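Local coordinates for protein C-domain type II peptide synthetase (Streptomyces globisporus, PDB 4ZXW) that is a condensation-domain protein of a type II peptide synthetase system, with the two-lobed, chloramphenicol-acetyltransferase-like fold of its family, at residues 49-54 against 150-155; 272-277 against 324-329; 292-297 against 370-375. All coordinates share one frame; numbering follows the deposited sequence.

Overall arrangement
All three contacts are largely buried but sit in different parts of a two-lobed fold. Contact 1 is a strand pairing inside the six-stranded sheet; contact 2 joins two helices on the opposite side of the chain's centre. Between them, contact 3 brings two strands together beside a ligand, opening to solvent where His375 is exposed and Gly296 and Ala373 partly so. Phe371 of contact 3 packs on helix 268-284 of contact 2, while alpha-D-glucopyranose, bonded to Val49 of contact 1, touches Gln372 of contact 3, though those segments do not meet. Chemistry follows position: backbone bonds in contact 1, apolar packing in contact 2, and in contact 3 one backbone bond plus a threonine hydroxyl and a water.

Contact 1: residues 49-54 against 150-155; sequences VGAWRL and VLVLIA. With GLC (alpha-D-glucopyranose), chain C.
Gly50 and Leu153 face each other as a hydrogen-bonded pair of antiparallel strands, each carbonyl accepting from the other residue's amide: Gly50 N to Leu153 O is 2.8 Å, and the return bond is nearly straight, 174° at the hydrogen. Two residues on, Trp52 and Leu151 repeat the pattern, Leu151 N giving to Trp52 O over 2.7 Å. All four backbone donors and acceptors of each pair are thus used within the sheet. At the non-hydrogen-bonded positions CA-H groups also lean on these carbonyls, as from Ala51 CA to Leu151 O. Val49 turns its amide and carbonyl outward to alpha-D-glucopyranose: Val49 N donates to GLC O3 at 3.0 Å, and GLC O2 gives to Val49 O at a short 2.5 Å.

On one face the indole swings back over Gly50, where no side chain bars its way, and its CZ3 lies 3.9 Å from Leu153 CD1, the two side chains crossing at about a right angle. Trp52 CG lies anti to its carbonyl carbon (chi1 -71°), which sends the ring that way. On the other face Val49 CG1 touches Ile154 CG1, 3.6 Å apart, while Arg53 spends its guanidinium on Asp148 and Glu110.

Helix 162-179 packs on the Trp52 face and helix 110-126 on the Ala51 face; the pair lies inside the six-stranded sheet of one lobe of the condensation-domain fold, between strands 137-143 and 388-392.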
loop_
_atom_site.group_PDB
_atom_site.type_symbol
_atom_site.label_atom_id
_atom_site.label_comp_id
_atom_site.label_asym_id
_atom_site.label_seq_id
_atom_site.Cartn_x
_atom_site.Cartn_y
_atom_site.Cartn_z
ATOM N N VAL A 49 -1.772 -2.518 8.153
ATOM C CA VAL A 49 -1.156 -3.392 9.152
ATOM C C VAL A 49 0.245 -3.864 8.735
ATOM O O VAL A 49 0.571 -3.938 7.558
ATOM C CB VAL A 49 -2.038 -4.628 9.446
ATOM C CG1 VAL A 49 -3.398 -4.193 9.868
ATOM C CG2 VAL A 49 -2.158 -5.498 8.213
ATOM N N GLY A 50 1.047 -4.182 9.739
ATOM C CA GLY A 50 2.306 -4.876 9.579
ATOM C C GLY A 50 2.420 -5.932 10.676
ATOM O O GLY A 50 2.075 -5.686 11.843
ATOM N N ALA A 51 2.837 -7.125 10.276
ATOM C CA ALA A 51 3.036 -8.238 11.183
ATOM C C ALA A 51 4.479 -8.740 11.105
ATOM O O ALA A 51 5.027 -8.944 10.012
ATOM C CB ALA A 51 2.076 -9.339 10.867
ATOM N N TRP A 52 5.085 -8.908 12.268
ATOM C CA TRP A 52 6.432 -9.421 12.394
ATOM C C TRP A 52 6.463 -10.635 13.292
ATOM O O TRP A 52 5.789 -10.687 14.301
ATOM C CB TRP A 52 7.356 -8.370 12.966
ATOM C CG TRP A 52 7.638 -7.268 12.040
ATOM C CD1 TRP A 52 8.740 -7.118 11.287
ATOM C CD2 TRP A 52 6.800 -6.143 11.768
ATOM N NE1 TRP A 52 8.657 -5.971 10.567
ATOM C CE2 TRP A 52 7.466 -5.355 10.837
ATOM C CE3 TRP A 52 5.541 -5.734 12.214
ATOM C CZ2 TRP A 52 6.920 -4.169 10.328
ATOM C CZ3 TRP A 52 5.001 -4.545 11.711
ATOM C CH2 TRP A 52 5.682 -3.788 10.788
ATOM N N ARG A 53 7.257 -11.610 12.896
ATOM C CA ARG A 53 7.499 -12.784 13.684
ATOM C C ARG A 53 8.656 -12.387 14.589
ATOM O O ARG A 53 9.664 -11.866 14.115
ATOM C CB ARG A 53 7.835 -13.972 12.773
ATOM C CG ARG A 53 7.870 -15.366 13.420
ATOM C CD ARG A 53 6.462 -15.822 13.734
ATOM N NE ARG A 53 6.447 -17.132 14.383
ATOM C CZ ARG A 53 6.377 -18.290 13.738
ATOM N NH1 ARG A 53 6.356 -19.420 14.422
ATOM N NH2 ARG A 53 6.305 -18.324 12.421
ATOM N N LEU A 54 8.473 -12.560 15.882
ATOM C CA LEU A 54 9.488 -12.224 16.887
ATOM C C LEU A 54 10.057 -13.490 17.517
ATOM O O LEU A 54 9.287 -14.332 17.976
ATOM C CB LEU A 54 8.886 -11.343 17.984
ATOM C CG LEU A 54 8.235 -10.034 17.567
ATOM C CD1 LEU A 54 7.989 -9.176 18.815
ATOM C CD2 LEU A 54 9.090 -9.292 16.566
ATOM N N VAL A 150 3.945 -13.268 17.320
ATOM C CA VAL A 150 3.662 -12.415 16.162
ATOM C C VAL A 150 3.275 -11.020 16.649
ATOM O O VAL A 150 2.372 -10.871 17.452
ATOM C CB VAL A 150 2.565 -13.016 15.285
ATOM C CG1 VAL A 150 2.258 -12.074 14.164
ATOM C CG2 VAL A 150 3.016 -14.328 14.733
ATOM N N LEU A 151 3.969 -9.988 16.189
ATOM C CA LEU A 151 3.610 -8.637 16.586
ATOM C C LEU A 151 2.849 -7.948 15.448
ATOM O O LEU A 151 3.339 -7.860 14.329
ATOM C CB LEU A 151 4.847 -7.837 16.963
ATOM C CG LEU A 151 4.576 -6.338 17.210
ATOM C CD1 LEU A 151 3.640 -6.071 18.440
ATOM C CD2 LEU A 151 5.864 -5.593 17.373
ATOM N N VAL A 152 1.641 -7.485 15.751
ATOM C CA VAL A 152 0.792 -6.816 14.790
ATOM C C VAL A 152 0.663 -5.336 15.119
ATOM O O VAL A 152 0.258 -4.949 16.221
ATOM C CB VAL A 152 -0.573 -7.455 14.748
ATOM C CG1 VAL A 152 -1.427 -6.787 13.679
ATOM C CG2 VAL A 152 -0.445 -8.953 14.459
ATOM N N LEU A 153 1.028 -4.515 14.152
ATOM C CA LEU A 153 0.834 -3.084 14.241
ATOM C C LEU A 153 -0.191 -2.668 13.202
ATOM O O LEU A 153 -0.190 -3.153 12.056
ATOM C CB LEU A 153 2.142 -2.333 14.011
ATOM C CG LEU A 153 3.293 -2.793 14.915
ATOM C CD1 LEU A 153 4.499 -1.967 14.545
ATOM C CD2 LEU A 153 2.971 -2.596 16.371
ATOM N N ILE A 154 -1.059 -1.761 13.619
ATOM C CA ILE A 154 -2.068 -1.217 12.730
ATOM C C ILE A 154 -2.069 0.299 12.939
ATOM O O ILE A 154 -1.921 0.778 14.048
ATOM C CB ILE A 154 -3.428 -1.877 12.969
ATOM C CG1 ILE A 154 -4.437 -1.390 11.948
ATOM C CG2 ILE A 154 -3.947 -1.604 14.408
ATOM C CD1 ILE A 154 -5.774 -2.066 12.046
ATOM N N ALA A 155 -2.105 1.039 11.837
ATOM C CA ALA A 155 -1.964 2.486 11.864
ATOM C C ALA A 155 -2.959 3.098 10.886
ATOM O O ALA A 155 -3.267 2.480 9.874
ATOM C CB ALA A 155 -0.542 2.903 11.489
HETATM C C1 GLC C . 0.027 -4.942 3.055
HETATM C C2 GLC C . -0.569 -4.259 4.281
HETATM C C3 GLC C . -2.084 -4.121 4.211
HETATM C C4 GLC C . -2.454 -3.455 2.899
HETATM C C5 GLC C . -1.831 -4.213 1.714
HETATM C C6 GLC C . -2.188 -3.486 0.409
HETATM O O2 GLC C . -0.260 -5.023 5.436
HETATM O O3 GLC C . -2.491 -3.283 5.301
HETATM O O4 GLC C . -3.883 -3.419 2.780
HETATM O O5 GLC C . -0.400 -4.320 1.852
HETATM O O6 GLC C . -1.492 -2.235 0.393
#

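Contact 2: residues 272-277 against 324-329; sequences MFAAYQ and ASFREV
The ring of Phe326 comes edge-on to the backbone of helix 268-284, with Ala275 N near the ring plane, 3.6 Å from Phe326 CE1. Ala274 CB approaches the same ring atom obliquely at 3.7 Å. Within helix 268-284, Gln277 CG rests over one face of the Phe273 ring, offset toward the rim. This is plain helix-helix packing in the half of the condensation-domain fold remote from contact 1, and small residues on one helix let the other come close. Phe326 reaches over because its CG stands anti to the backbone N (chi1 -177°), which points the ring across to helix 268-284.

Val329, one turn on, sets its CG1 against Ala274 CB at 3.7 Å, so ring and valine both rest on the alanine methyl, from directions roughly at right angles. Gln277 only grazes Val329; its amide is bonded to Thr333 and Thr318. Helix 435-454 packs on Ala275 and Phe326 through Leu449 and Ala452.

The start of helix 326-342 is tied off by an N-cap: Ser325 OG accepts from Glu328 N at 3.3 Å. Glu328 folds back in turn, and its OE2 takes the amide of Ala324 from above the carboxylate plane, 3.2 Å from Ala324 N.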
loop_
_atom_site.group_PDB
_atom_site.type_symbol
_atom_site.label_atom_id
_atom_site.label_comp_id
_atom_site.label_asym_id
_atom_site.label_seq_id
_atom_site.Cartn_x
_atom_site.Cartn_y
_atom_site.Cartn_z
ATOM N N MET A 272 4.908 -7.495 -14.277
ATOM C CA MET A 272 3.583 -7.812 -13.707
ATOM C C MET A 272 2.515 -6.822 -14.173
ATOM O O MET A 272 1.371 -7.186 -14.513
ATOM C CB MET A 272 3.646 -7.819 -12.175
ATOM C CG MET A 272 4.795 -8.602 -11.548
ATOM S SD MET A 272 4.410 -10.311 -11.218
ATOM C CE MET A 272 3.328 -10.206 -9.803
ATOM N N PHE A 273 2.887 -5.554 -14.206
ATOM C CA PHE A 273 1.987 -4.546 -14.736
ATOM C C PHE A 273 1.625 -4.812 -16.206
ATOM O O PHE A 273 0.451 -4.701 -16.602
ATOM C CB PHE A 273 2.638 -3.185 -14.569
ATOM C CG PHE A 273 1.755 -2.038 -14.956
ATOM C CD1 PHE A 273 0.642 -1.731 -14.216
ATOM C CD2 PHE A 273 2.056 -1.259 -16.045
ATOM C CE1 PHE A 273 -0.162 -0.666 -14.569
ATOM C CE2 PHE A 273 1.256 -0.202 -16.390
ATOM C CZ PHE A 273 0.144 0.088 -15.650
ATOM N N ALA A 274 2.632 -5.185 -17.010
ATOM C CA ALA A 274 2.417 -5.465 -18.432
ATOM C C ALA A 274 1.431 -6.595 -18.609
ATOM O O ALA A 274 0.532 -6.521 -19.454
ATOM C CB ALA A 274 3.738 -5.805 -19.127
ATOM N N ALA A 275 1.567 -7.635 -17.785
ATOM C CA ALA A 275 0.607 -8.724 -17.826
ATOM C C ALA A 275 -0.803 -8.196 -17.472
ATOM O O ALA A 275 -1.789 -8.598 -18.098
ATOM C CB ALA A 275 1.017 -9.811 -16.910
ATOM N N TYR A 276 -0.896 -7.263 -16.523
ATOM C CA TYR A 276 -2.209 -6.719 -16.134
ATOM C C TYR A 276 -2.800 -5.973 -17.332
ATOM O O TYR A 276 -3.990 -6.099 -17.637
ATOM C CB TYR A 276 -2.101 -5.788 -14.885
ATOM C CG TYR A 276 -3.418 -5.268 -14.398
ATOM C CD1 TYR A 276 -4.408 -6.143 -14.042
ATOM C CD2 TYR A 276 -3.670 -3.906 -14.276
ATOM C CE1 TYR A 276 -5.626 -5.703 -13.579
ATOM C CE2 TYR A 276 -4.911 -3.441 -13.808
ATOM C CZ TYR A 276 -5.871 -4.360 -13.468
ATOM O OH TYR A 276 -7.089 -3.984 -12.997
ATOM N N GLN A 277 -1.962 -5.221 -18.037
ATOM C CA GLN A 277 -2.441 -4.509 -19.227
ATOM C C GLN A 277 -2.942 -5.491 -20.273
ATOM O O GLN A 277 -3.980 -5.269 -20.892
ATOM C CB GLN A 277 -1.345 -3.636 -19.819
ATOM C CG GLN A 277 -0.969 -2.505 -18.902
ATOM C CD GLN A 277 0.232 -1.762 -19.391
ATOM O OE1 GLN A 277 1.346 -2.250 -19.296
ATOM N NE2 GLN A 277 0.016 -0.585 -19.933
ATOM N N ALA A 324 3.499 -6.994 -31.021
ATOM C CA ALA A 324 3.550 -8.317 -31.610
ATOM C C ALA A 324 3.848 -9.410 -30.580
ATOM O O ALA A 324 3.798 -10.598 -30.914
ATOM C CB ALA A 324 4.594 -8.339 -32.747
ATOM N N SER A 325 4.133 -9.023 -29.335
ATOM C CA SER A 325 4.458 -10.000 -28.302
ATOM C C SER A 325 4.414 -9.428 -26.891
ATOM O O SER A 325 4.484 -8.211 -26.685
ATOM C CB SER A 325 5.857 -10.568 -28.531
ATOM O OG SER A 325 6.821 -9.567 -28.238
ATOM N N PHE A 326 4.340 -10.321 -25.910
ATOM C CA PHE A 326 4.446 -9.880 -24.538
ATOM C C PHE A 326 5.718 -9.068 -24.311
ATOM O O PHE A 326 5.688 -8.055 -23.605
ATOM C CB PHE A 326 4.419 -11.048 -23.571
ATOM C CG PHE A 326 4.446 -10.596 -22.140
ATOM C CD1 PHE A 326 3.416 -9.809 -21.637
ATOM C CD2 PHE A 326 5.511 -10.898 -21.324
ATOM C CE1 PHE A 326 3.431 -9.344 -20.312
ATOM C CE2 PHE A 326 5.548 -10.444 -20.013
ATOM C CZ PHE A 326 4.487 -9.653 -19.511
ATOM N N ARG A 327 6.833 -9.470 -24.921
ATOM C CA ARG A 327 8.065 -8.702 -24.724
ATOM C C ARG A 327 7.895 -7.238 -25.138
ATOM O O ARG A 327 8.398 -6.351 -24.458
ATOM C CB ARG A 327 9.242 -9.293 -25.485
ATOM C CG ARG A 327 10.556 -8.629 -25.068
ATOM C CD ARG A 327 11.772 -9.300 -25.666
ATOM N NE ARG A 327 11.846 -10.727 -25.380
ATOM C CZ ARG A 327 12.432 -11.252 -24.310
ATOM N NH1 ARG A 327 13.001 -10.468 -23.399
ATOM N NH2 ARG A 327 12.444 -12.566 -24.153
ATOM N N GLU A 328 7.198 -6.980 -26.242
ATOM C CA GLU A 328 6.977 -5.596 -26.687
ATOM C C GLU A 328 6.147 -4.822 -25.680
ATOM O O GLU A 328 6.432 -3.647 -25.410
ATOM C CB GLU A 328 6.280 -5.534 -28.052
ATOM C CG GLU A 328 7.093 -6.173 -29.167
ATOM C CD GLU A 328 6.633 -5.799 -30.577
ATOM O OE1 GLU A 328 7.107 -6.470 -31.510
ATOM O OE2 GLU A 328 5.823 -4.846 -30.766
ATOM N N VAL A 329 5.116 -5.467 -25.132
ATOM C CA VAL A 329 4.304 -4.844 -24.079
ATOM C C VAL A 329 5.200 -4.396 -22.915
ATOM O O VAL A 329 5.150 -3.254 -22.489
ATOM C CB VAL A 329 3.196 -5.805 -23.549
ATOM C CG1 VAL A 329 2.366 -5.135 -22.470
ATOM C CG2 VAL A 329 2.271 -6.259 -24.667
#

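Contact 3: residues 292-297 against 370-375; sequences PTFSGG and VFQAVH. With 4T7 ((1R)-1-(naphthalen-2-yl)ethane-1,2-diol), chain E.
Strands 292-295 and 370-373 run in the same general direction, 30° apart, and share one backbone bond, Phe371 N to Pro292 O at 3.1 Å, before the backbones part around Ala373. In the chloramphenicol-acetyltransferase-like fold of this protein, the pairing sets the two-stranded sheet 288-295/312-319 beside strand 366-373 of the five-stranded sheet.

Where the backbones part, Thr293 fills in: with chi1 at -171° its hydroxyl is turned to strand 370-373 and donates to Phe371 O over 2.7 Å, tilted a little out of the carbonyl plane. Water 1 spans the gap, donating to Thr293 OG1 and Phe294 O and accepting from Ala373 N, so three polar groups of the two strands are served by one molecule.

Toward the ligand, Phe294 CD2 packs on Val370 CG1 and lies 3.3 Å from Gln372 OE1, the ring and amide planes 70° apart. Ser413 holds the other end of that amide, at NE2. (1R)-1-(naphthalen-2-yl)ethane-1,2-diol rests on Phe294 and Val370: its CAJ is 3.2 Å from Phe294 CE2, and Val370 CG2 touches the naphthalene at CAD, 3.6 Å away. The ligand is also hydrogen-bonded to His157, second histidine of the HHxxxD signature of condensation domains.

Beyond the gap the segments close up again: His375, whose ring also meets Trp163, leans on a glycine, its CG 3.8 Å from Gly296 CA.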
loop_
_atom_site.group_PDB
_atom_site.type_symbol
_atom_site.label_atom_id
_atom_site.label_comp_id
_atom_site.label_asym_id
_atom_site.label_seq_id
_atom_site.Cartn_x
_atom_site.Cartn_y
_atom_site.Cartn_z
ATOM N N PRO A 292 -3.452 3.710 -13.084
ATOM C CA PRO A 292 -2.592 4.327 -12.081
ATOM C C PRO A 292 -1.892 3.282 -11.229
ATOM O O PRO A 292 -2.360 2.147 -11.073
ATOM C CB PRO A 292 -3.568 5.157 -11.245
ATOM C CG PRO A 292 -4.851 4.406 -11.346
ATOM C CD PRO A 292 -4.871 3.761 -12.711
ATOM N N THR A 293 -0.720 3.659 -10.749
ATOM C CA THR A 293 -0.056 2.917 -9.717
ATOM C C THR A 293 0.101 3.886 -8.546
ATOM O O THR A 293 -0.316 5.035 -8.626
ATOM C CB THR A 293 1.320 2.344 -10.199
ATOM O OG1 THR A 293 1.871 1.441 -9.218
ATOM C CG2 THR A 293 2.296 3.441 -10.466
ATOM N N PHE A 294 0.642 3.391 -7.442
ATOM C CA PHE A 294 1.168 4.251 -6.400
ATOM C C PHE A 294 2.674 4.176 -6.401
ATOM O O PHE A 294 3.213 3.100 -6.254
ATOM C CB PHE A 294 0.631 3.836 -5.030
ATOM C CG PHE A 294 -0.723 4.337 -4.752
ATOM C CD1 PHE A 294 -0.943 5.696 -4.525
ATOM C CD2 PHE A 294 -1.799 3.465 -4.713
ATOM C CE1 PHE A 294 -2.219 6.173 -4.220
ATOM C CE2 PHE A 294 -3.088 3.942 -4.431
ATOM C CZ PHE A 294 -3.293 5.302 -4.186
ATOM N N SER A 295 3.348 5.300 -6.629
ATOM C CA SER A 295 4.779 5.339 -6.420
ATOM C C SER A 295 5.027 5.468 -4.921
ATOM O O SER A 295 4.103 5.759 -4.169
ATOM C CB SER A 295 5.425 6.504 -7.187
ATOM O OG SER A 295 5.296 7.692 -6.439
ATOM N N GLY A 296 6.271 5.248 -4.500
ATOM C CA GLY A 296 6.623 5.246 -3.092
ATOM C C GLY A 296 6.691 6.661 -2.553
ATOM O O GLY A 296 6.458 6.898 -1.364
ATOM N N GLY A 297 7.006 7.602 -3.437
ATOM C CA GLY A 297 6.903 9.021 -3.121
ATOM C C GLY A 297 8.008 9.471 -2.179
ATOM O O GLY A 297 7.951 10.562 -1.607
ATOM N N VAL A 370 -6.214 0.078 -9.533
ATOM C CA VAL A 370 -4.865 0.534 -9.304
ATOM C C VAL A 370 -4.017 -0.720 -9.249
ATOM O O VAL A 370 -4.403 -1.715 -8.657
ATOM C CB VAL A 370 -4.762 1.343 -7.975
ATOM C CG1 VAL A 370 -3.356 1.744 -7.684
ATOM C CG2 VAL A 370 -5.670 2.566 -7.983
ATOM N N PHE A 371 -2.843 -0.671 -9.833
ATOM C CA PHE A 371 -1.940 -1.806 -9.768
ATOM C C PHE A 371 -0.611 -1.319 -9.198
ATOM O O PHE A 371 0.036 -0.457 -9.792
ATOM C CB PHE A 371 -1.786 -2.432 -11.156
ATOM C CG PHE A 371 -1.087 -3.752 -11.150
ATOM C CD1 PHE A 371 0.275 -3.820 -10.995
ATOM C CD2 PHE A 371 -1.798 -4.921 -11.325
ATOM C CE1 PHE A 371 0.933 -5.045 -11.020
ATOM C CE2 PHE A 371 -1.160 -6.133 -11.344
ATOM C CZ PHE A 371 0.215 -6.194 -11.191
ATOM N N GLN A 372 -0.232 -1.840 -8.026
ATOM C CA GLN A 372 0.960 -1.348 -7.326
ATOM C C GLN A 372 1.911 -2.431 -6.849
ATOM O O GLN A 372 1.545 -3.566 -6.587
ATOM C CB GLN A 372 0.589 -0.503 -6.085
ATOM C CG GLN A 372 0.101 -1.311 -4.900
ATOM C CD GLN A 372 -0.158 -0.475 -3.635
ATOM O OE1 GLN A 372 -0.170 0.764 -3.657
ATOM N NE2 GLN A 372 -0.366 -1.173 -2.517
ATOM N N ALA A 373 3.149 -2.016 -6.688
ATOM C CA ALA A 373 4.114 -2.771 -5.936
ATOM C C ALA A 373 4.353 -2.019 -4.637
ATOM O O ALA A 373 4.557 -0.806 -4.645
ATOM C CB ALA A 373 5.399 -2.942 -6.700
ATOM N N VAL A 374 4.307 -2.754 -3.531
ATOM C CA VAL A 374 4.589 -2.204 -2.212
ATOM C C VAL A 374 6.022 -1.720 -2.110
ATOM O O VAL A 374 6.951 -2.468 -2.392
ATOM C CB VAL A 374 4.325 -3.244 -1.143
ATOM C CG1 VAL A 374 4.646 -2.666 0.250
ATOM C CG2 VAL A 374 2.896 -3.722 -1.264
ATOM N N HIS A 375 6.179 -0.467 -1.697
ATOM C CA HIS A 375 7.490 0.150 -1.479
ATOM C C HIS A 375 7.883 0.088 -0.002
ATOM O O HIS A 375 7.293 0.781 0.843
ATOM C CB HIS A 375 7.462 1.605 -1.966
ATOM C CG HIS A 375 8.778 2.312 -1.865
ATOM N ND1 HIS A 375 9.822 2.081 -2.739
ATOM C CD2 HIS A 375 9.209 3.273 -1.011
ATOM C CE1 HIS A 375 10.841 2.859 -2.420
ATOM N NE2 HIS A 375 10.494 3.593 -1.375
HETATM C CAI 4T7 E . -6.242 2.685 -2.965
HETATM C CAM 4T7 E . -7.098 3.259 -3.915
HETATM C CAG 4T7 E . -7.627 2.480 -4.942
HETATM C CAD 4T7 E . -8.510 3.038 -5.876
HETATM C CAC 4T7 E . -8.877 4.382 -5.785
HETATM C CAF 4T7 E . -8.352 5.162 -4.752
HETATM C CAL 4T7 E . -7.479 4.594 -3.807
HETATM C CAH 4T7 E . -6.948 5.361 -2.766
HETATM C CAE 4T7 E . -6.070 4.783 -1.853
HETATM C CAK 4T7 E . -5.706 3.437 -1.913
HETATM C CAN 4T7 E . -4.788 2.881 -0.924
HETATM O OAB 4T7 E . -5.132 1.556 -0.445
HETATM C CAJ 4T7 E . -3.337 2.809 -1.437
HETATM O OAA 4T7 E . -2.461 2.262 -0.432
HETATM O O HOH W 1 4.012 0.629 -7.762
#